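Local structure of D-2-hydroxyacid dehydrogensase protein (4LSW) at residues S72-G77 with E288-M293. The protein is probably an NAD(P)-dependent dehydrogenase that interconverts D-2-hydroxyacids and the corresponding 2-oxoacids. Sequence-based numbering, arbitrary orientation.
Sequences SVYGVG and ETRKAM
Tyr74 reaches over to helix 287-306 and meets it in two ways, through a methyl set obliquely at the ring and through waters at the hydroxyl. Its CG lies anti to the backbone N (chi1 -177°), which carries the ring out to the helix. The methyl of Met293 has CE 3.6 Å from Tyr74 CE1, and the two side chains cross at roughly a right angle. A bend at the last torsion of Met293 (chi3 43°) brings that methyl up against the end of the strand, 3.9 Å from Gly75 CA. Strand 70-74 belongs to the mixed sheet of what is probably the substrate-binding domain, distinct from the NAD-binding Rossmann domain, as in relatives; helix 287-306, the last helix, packs against it. No direct hydrogen bond joins the segments. Tyr74 OH donates to one water, 2.5 Å away and in the ring plane, which in turn donates to Arg290 O. The second water, at the guanidinium edge and in its plane, accepts from Arg290 NH1 and donates to Tyr74 OH; that plane is 89° from the ring. With an alanine here the water-mediated link to Arg290 would probably be lost, leaving the Met293 methyl without its aromatic neighbour. Ser284 OG holds Arg290 NH2, while Tyr12 packs its ring against that of Tyr74.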
# COMPACT_ATOMS: atom_id res chain seq x y z
N SER A 72 -0.83 3.47 -18.61
CA SER A 72 -0.90 4.31 -17.43
C SER A 72 -1.61 3.55 -16.32
O SER A 72 -2.74 3.07 -16.49
CB SER A 72 -1.58 5.64 -17.74
OG SER A 72 -0.71 6.48 -18.48
N VAL A 73 -0.92 3.44 -15.18
CA VAL A 73 -1.41 2.67 -14.05
C VAL A 73 -1.96 3.58 -12.95
O VAL A 73 -1.31 4.57 -12.57
CB VAL A 73 -0.28 1.80 -13.45
CG1 VAL A 73 -0.81 0.98 -12.29
CG2 VAL A 73 0.32 0.88 -14.53
N TYR A 74 -3.15 3.25 -12.47
CA TYR A 74 -3.74 3.88 -11.29
C TYR A 74 -3.19 3.15 -10.07
O TYR A 74 -3.50 1.98 -9.85
CB TYR A 74 -5.26 3.75 -11.36
CG TYR A 74 -6.06 4.41 -10.26
CD1 TYR A 74 -6.23 3.79 -9.03
CD2 TYR A 74 -6.70 5.62 -10.48
CE1 TYR A 74 -6.99 4.39 -8.03
CE2 TYR A 74 -7.46 6.21 -9.50
CZ TYR A 74 -7.60 5.60 -8.28
OH TYR A 74 -8.38 6.21 -7.31
N GLY A 75 -2.35 3.83 -9.29
CA GLY A 75 -1.70 3.22 -8.14
C GLY A 75 -0.19 3.25 -8.22
O GLY A 75 0.38 3.62 -9.26
N VAL A 76 0.48 2.87 -7.13
CA VAL A 76 1.94 2.88 -7.07
C VAL A 76 2.58 1.67 -7.76
O VAL A 76 3.49 1.81 -8.58
CB VAL A 76 2.45 2.90 -5.61
CG1 VAL A 76 3.96 2.91 -5.58
CG2 VAL A 76 1.91 4.11 -4.87
N GLY A 77 2.12 0.48 -7.39
CA GLY A 77 2.70 -0.74 -7.92
C GLY A 77 2.26 -0.98 -9.34
O GLY A 77 1.19 -0.54 -9.76
N GLU A 288 -9.13 12.95 -0.63
CA GLU A 288 -8.09 13.77 -1.24
C GLU A 288 -7.02 12.93 -1.94
O GLU A 288 -6.60 13.25 -3.05
CB GLU A 288 -7.44 14.72 -0.24
CG GLU A 288 -6.57 15.78 -0.90
CD GLU A 288 -6.34 17.00 -0.02
OE1 GLU A 288 -6.76 17.00 1.16
OE2 GLU A 288 -5.73 17.97 -0.52
N THR A 289 -6.59 11.85 -1.30
CA THR A 289 -5.57 11.00 -1.90
C THR A 289 -6.09 10.32 -3.16
O THR A 289 -5.42 10.32 -4.20
CB THR A 289 -5.02 9.98 -0.90
OG1 THR A 289 -4.11 10.65 -0.02
CG2 THR A 289 -4.30 8.85 -1.62
N ARG A 290 -7.29 9.75 -3.09
CA ARG A 290 -7.83 9.06 -4.25
C ARG A 290 -8.08 10.03 -5.41
O ARG A 290 -7.79 9.70 -6.56
CB ARG A 290 -9.07 8.23 -3.89
CG ARG A 290 -8.75 7.07 -2.93
CD ARG A 290 -7.66 6.17 -3.48
NE ARG A 290 -7.24 5.18 -2.49
CZ ARG A 290 -7.89 4.05 -2.25
NH1 ARG A 290 -8.99 3.75 -2.93
NH2 ARG A 290 -7.43 3.21 -1.33
N LYS A 291 -8.57 11.23 -5.13
CA LYS A 291 -8.72 12.20 -6.21
C LYS A 291 -7.37 12.55 -6.82
O LYS A 291 -7.24 12.68 -8.03
CB LYS A 291 -9.44 13.46 -5.73
CG LYS A 291 -10.93 13.26 -5.64
CD LYS A 291 -11.66 14.53 -5.29
CE LYS A 291 -13.15 14.25 -5.15
NZ LYS A 291 -13.93 15.49 -4.87
N ALA A 292 -6.36 12.70 -5.98
CA ALA A 292 -5.04 13.04 -6.48
C ALA A 292 -4.45 11.91 -7.35
O ALA A 292 -3.80 12.20 -8.36
CB ALA A 292 -4.10 13.38 -5.33
N MET A 293 -4.69 10.66 -6.95
CA MET A 293 -4.23 9.51 -7.73
C MET A 293 -4.89 9.47 -9.11
O MET A 293 -4.22 9.31 -10.13
CB MET A 293 -4.49 8.21 -6.97
CG MET A 293 -3.65 8.09 -5.71
SD MET A 293 -4.01 6.62 -4.77
CE MET A 293 -4.11 5.46 -6.13
O HOH W 1 -9.67 8.31 -7.92
O HOH W 2 -10.11 4.88 -5.34